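Local structure of phytase (Debaryomyces castellii, 2GFI) at residues 122-127 with 132-137; 388-393 with 397-402. The protein probably releases phosphate from phytate, myo-inositol hexakisphosphate, as a 3-phytase of the histidine acid phosphatase family. All coordinates share one frame; numbering follows the deposited sequence. Where two conformers were deposited one is given.

Interaction 1 (122-127 with 132-137); sequences TSPKNS and AGTTDA
Thr122 meets the first turn of helix 133-148 with two oxygens. Thr122 O accepts from Thr134 N at 3.1 Å, nearly in line with the C=O bond, and more weakly from Gly133 N. Thr122 OG1, turned between the backbone N and the carbonyl carbon (chi1 39°), accepts from Gly133 N at 3.0 Å (148°). Two helix-end amides are thus gripped by one residue of the preceding loop, with Ala132 as the N-cap. Packing is close here: Ala132 CB lies 3.7 Å from Ser123 CA, and Thr134 OG1 comes to 3.2 Å from both Ser123 CB and Pro124 CD. The far side of Pro124 is looser. Pro124 CG and CD stay 3.8 Å from Thr135 OG1, and the exposed Lys125 leads away, its NZ making a salt bridge with Asp183 of the second subunit. Ser123 braces its own loop, its OG accepting from Lys125 N (3.0 Å) and Asn126 N, while Asn126 OD1, reached from above its carbonyl plane, accepts from Ser123 N. An alanine here would lose that OG, and the amides of Lys125 and Asn126 would probably be left without this acceptor, freeing the turn to shift. Gly133 lies about 7 Å from the side chain of His70, the predicted nucleophile, so an ST turn and motif at Ser123 adjoin a loop-capped helix N terminus close to the probable catalytic site of a histidine acid phosphatase.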
# COMPACT_ATOMS: atom_id res chain seq x y z
N THR A 122 -16.50 6.30 20.66
CA THR A 122 -16.87 5.04 20.00
C THR A 122 -15.92 3.97 20.57
O THR A 122 -14.76 4.26 20.87
CB THR A 122 -16.68 5.16 18.51
OG1 THR A 122 -15.48 5.93 18.27
CG2 THR A 122 -17.85 6.01 17.86
N SER A 123 -16.42 2.76 20.71
CA SER A 123 -15.65 1.69 21.31
C SER A 123 -16.19 0.42 20.70
O SER A 123 -17.22 0.46 20.07
CB SER A 123 -15.90 1.64 22.82
OG SER A 123 -17.23 1.20 23.03
N PRO A 124 -15.48 -0.70 20.84
CA PRO A 124 -15.98 -2.00 20.43
C PRO A 124 -17.36 -2.30 21.01
O PRO A 124 -18.09 -3.12 20.48
CB PRO A 124 -14.95 -2.95 21.04
CG PRO A 124 -13.70 -2.22 20.97
CD PRO A 124 -14.09 -0.80 21.33
N LYS A 125 -17.69 -1.63 22.10
CA LYS A 125 -18.91 -1.91 22.85
C LYS A 125 -20.14 -1.18 22.26
O LYS A 125 -21.24 -1.71 22.26
CB LYS A 125 -18.65 -1.53 24.31
CG LYS A 125 -19.74 -1.80 25.30
CD LYS A 125 -19.30 -1.15 26.61
CE LYS A 125 -20.16 -1.57 27.78
NZ LYS A 125 -19.63 -0.89 28.99
N ASN A 126 -19.94 0.01 21.71
CA ASN A 126 -21.05 0.80 21.22
C ASN A 126 -20.99 1.06 19.70
O ASN A 126 -21.79 1.85 19.13
CB ASN A 126 -21.17 2.10 22.03
CG ASN A 126 -20.03 3.08 21.76
OD1 ASN A 126 -19.34 2.95 20.76
ND2 ASN A 126 -19.82 4.07 22.65
N SER A 127 -20.08 0.35 19.03
CA SER A 127 -19.71 0.67 17.68
C SER A 127 -19.06 -0.51 16.99
O SER A 127 -18.32 -1.27 17.63
CB SER A 127 -18.70 1.81 17.73
OG SER A 127 -18.38 2.24 16.43
N ALA A 132 -12.85 3.13 16.12
CA ALA A 132 -13.30 3.41 17.47
C ALA A 132 -12.25 4.18 18.25
O ALA A 132 -11.05 3.96 18.11
CB ALA A 132 -13.69 2.11 18.17
N GLY A 133 -12.73 5.14 19.02
CA GLY A 133 -11.90 6.07 19.76
C GLY A 133 -11.13 5.34 20.84
O GLY A 133 -9.99 5.69 21.13
N THR A 134 -11.75 4.30 21.41
CA THR A 134 -11.12 3.66 22.54
C THR A 134 -9.99 2.76 22.03
O THR A 134 -8.96 2.64 22.68
CB THR A 134 -12.10 2.84 23.35
OG1 THR A 134 -12.70 1.87 22.49
CG2 THR A 134 -13.24 3.69 23.88
N THR A 135 -10.23 2.13 20.89
CA THR A 135 -9.25 1.30 20.19
C THR A 135 -8.03 2.13 19.84
O THR A 135 -6.89 1.73 20.12
CB THR A 135 -9.90 0.69 18.96
OG1 THR A 135 -10.95 -0.18 19.37
CG2 THR A 135 -8.95 -0.20 18.22
N ASP A 136 -8.28 3.30 19.29
CA ASP A 136 -7.25 4.26 18.95
C ASP A 136 -6.42 4.61 20.19
O ASP A 136 -5.20 4.63 20.11
CB ASP A 136 -7.98 5.48 18.40
CG ASP A 136 -7.08 6.66 18.14
OD1 ASP A 136 -5.87 6.57 18.35
OD2 ASP A 136 -7.50 7.75 17.71
N ALA A 137 -7.08 4.92 21.32
CA ALA A 137 -6.39 5.27 22.56
C ALA A 137 -5.63 4.09 23.11
O ALA A 137 -4.48 4.24 23.50
CB ALA A 137 -7.39 5.84 23.62

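Interaction 2 (388-393 with 397-402); sequences VRYVIN and IPIKKC
Ile392 and Ile397 meet at about a right angle, CG1 against CG1 at 3.5 Å, tighter than usual for two carbons. Both side chains carry CG1 beside the backbone N and anti to the carbonyl carbon (chi1 -47° and -49°), which brings the two ethyl branches together rather than the CG2 methyls. The phenol ring of Tyr390 is met at its edge. Ile399 extends its chain until CD1 reaches Tyr390 CE2 at 4.1 Å, near the ring plane and not over a face, and the two side chains run obliquely past each other.

Between these side-chain pairs the backbones join by one direct bond and one water. Ile397 N donates to Tyr390 O at 2.9 Å (160°), tilted from the carbonyl plane. On the other side of the same residue pair, Tyr390 N and Ile397 O are too far apart to bond directly, and a water bridges them; it accepts from Tyr390 N at 2.8 Å and donates to Ile397 O at 2.7 Å. Its two hydrogen bonds satisfy both backbone atoms beside a largely apolar contact. The same water lies at the edge of the tyrosine ring, in its plane. After Ile399 the chain reverses in a type II turn that leads to Cys402.

The hydroxyl of Tyr390 hydrogen-bonds to the hydroxyl of Tyr415 on helix 412-423, which also packs on Ile399, and the disulfide of Cys402 with Cys410 ties the turn to strand 410-411. Ile392 rests on His340 of helix 333-343, while strand 374-382 pairs with strand 385-392 in the mixed sheet.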
# COMPACT_ATOMS: atom_id res chain seq x y z
N VAL A 388 14.96 18.94 23.52
CA VAL A 388 13.52 18.85 23.57
C VAL A 388 13.01 18.91 22.12
O VAL A 388 13.55 19.63 21.30
CB VAL A 388 12.98 20.02 24.45
CG1 VAL A 388 11.52 20.19 24.29
CG2 VAL A 388 13.28 19.73 25.94
N ARG A 389 12.00 18.12 21.79
CA ARG A 389 11.34 18.32 20.51
C ARG A 389 9.89 17.89 20.59
O ARG A 389 9.50 17.13 21.49
CB ARG A 389 12.07 17.60 19.36
CG ARG A 389 11.90 16.11 19.38
CD ARG A 389 12.49 15.45 18.17
NE ARG A 389 12.38 14.01 18.28
CZ ARG A 389 12.92 13.17 17.43
NH1 ARG A 389 13.64 13.64 16.40
NH2 ARG A 389 12.78 11.85 17.61
N TYR A 390 9.10 18.37 19.64
CA TYR A 390 7.69 18.06 19.54
C TYR A 390 7.40 17.00 18.47
O TYR A 390 7.92 17.08 17.37
CB TYR A 390 6.95 19.31 19.15
CG TYR A 390 6.72 20.23 20.31
CD1 TYR A 390 5.54 20.15 21.07
CD2 TYR A 390 7.68 21.19 20.67
CE1 TYR A 390 5.33 21.00 22.12
CE2 TYR A 390 7.47 22.06 21.74
CZ TYR A 390 6.30 21.94 22.46
OH TYR A 390 6.07 22.78 23.52
N VAL A 391 6.53 16.04 18.81
CA VAL A 391 6.01 15.09 17.86
C VAL A 391 4.49 15.27 17.92
O VAL A 391 3.83 14.90 18.91
CB VAL A 391 6.45 13.63 18.21
CG1 VAL A 391 6.27 12.71 17.03
CG2 VAL A 391 7.93 13.57 18.67
N ILE A 392 3.93 15.87 16.86
CA ILE A 392 2.52 16.16 16.78
C ILE A 392 1.93 15.14 15.82
O ILE A 392 2.34 15.05 14.65
CB ILE A 392 2.31 17.53 16.22
CG1 ILE A 392 3.22 18.56 16.92
CG2 ILE A 392 0.79 17.89 16.21
CD1 ILE A 392 3.14 18.51 18.46
N ASN A 393 1.01 14.34 16.32
CA ASN A 393 0.37 13.31 15.51
C ASN A 393 1.37 12.54 14.67
O ASN A 393 1.21 12.40 13.45
CB ASN A 393 -0.72 13.93 14.70
CG ASN A 393 -1.65 14.66 15.57
OD1 ASN A 393 -1.95 15.83 15.36
ND2 ASN A 393 -2.08 13.98 16.61
N ILE A 397 7.81 17.95 14.65
CA ILE A 397 7.65 19.33 14.18
C ILE A 397 8.70 20.19 14.85
O ILE A 397 8.53 20.58 16.01
CB ILE A 397 6.22 19.87 14.50
CG1 ILE A 397 5.14 18.87 14.03
CG2 ILE A 397 6.03 21.28 13.93
CD1 ILE A 397 5.01 18.65 12.49
N PRO A 398 9.81 20.46 14.16
CA PRO A 398 10.85 21.27 14.76
C PRO A 398 10.37 22.70 15.10
O PRO A 398 9.48 23.24 14.43
CB PRO A 398 11.95 21.29 13.69
CG PRO A 398 11.72 20.02 12.89
CD PRO A 398 10.19 20.00 12.81
N ILE A 399 10.94 23.26 16.17
CA ILE A 399 10.67 24.63 16.52
C ILE A 399 11.51 25.49 15.61
O ILE A 399 12.69 25.26 15.47
CB ILE A 399 11.05 24.91 17.97
CG1 ILE A 399 10.29 23.99 18.90
CG2 ILE A 399 10.83 26.39 18.28
CD1 ILE A 399 10.84 23.97 20.29
N LYS A 400 10.88 26.47 14.99
CA LYS A 400 11.56 27.40 14.14
C LYS A 400 12.77 28.02 14.85
O LYS A 400 12.65 28.66 15.92
CB LYS A 400 10.59 28.49 13.70
CG LYS A 400 11.15 29.43 12.66
CD LYS A 400 10.15 30.54 12.40
CE LYS A 400 10.82 31.68 11.68
NZ LYS A 400 9.81 32.69 11.23
N LYS A 401 13.93 27.85 14.22
CA LYS A 401 15.18 28.41 14.69
C LYS A 401 15.61 27.77 15.99
O LYS A 401 16.56 28.24 16.62
CB LYS A 401 15.08 29.92 14.89
CG LYS A 401 14.69 30.66 13.63
CD LYS A 401 15.01 32.18 13.76
CE LYS A 401 14.38 32.96 12.59
NZ LYS A 401 14.89 34.38 12.53
N CYS A 402 14.90 26.73 16.44
CA CYS A 402 15.43 25.90 17.51
C CYS A 402 15.40 24.43 17.16
O CYS A 402 14.73 23.65 17.81
CB CYS A 402 14.71 26.06 18.82
SG CYS A 402 15.94 25.78 20.11
O HOH W 1 10.24 20.42 18.08

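Read from the N terminus, interaction 1 comes first, closing a short loop of four residues between 122-127 and 132-137 and fastening the long connection after helix 77-91 to the start of helix 133-148. The chain then passes through the central strands and helices before interaction 2 joins 388-393 to 397-402, with three residues between, at the end of strand 385-392. The two loops follow one another in series, neither enclosing nor crossing the other. The centres of interaction 1 and interaction 2 lie about 30 Å apart, on opposite sides of the chain's centre. Interaction 1 joins a loop to a helix start; interaction 2 joins strand 385-392 to the chain that leads to strand 410-411.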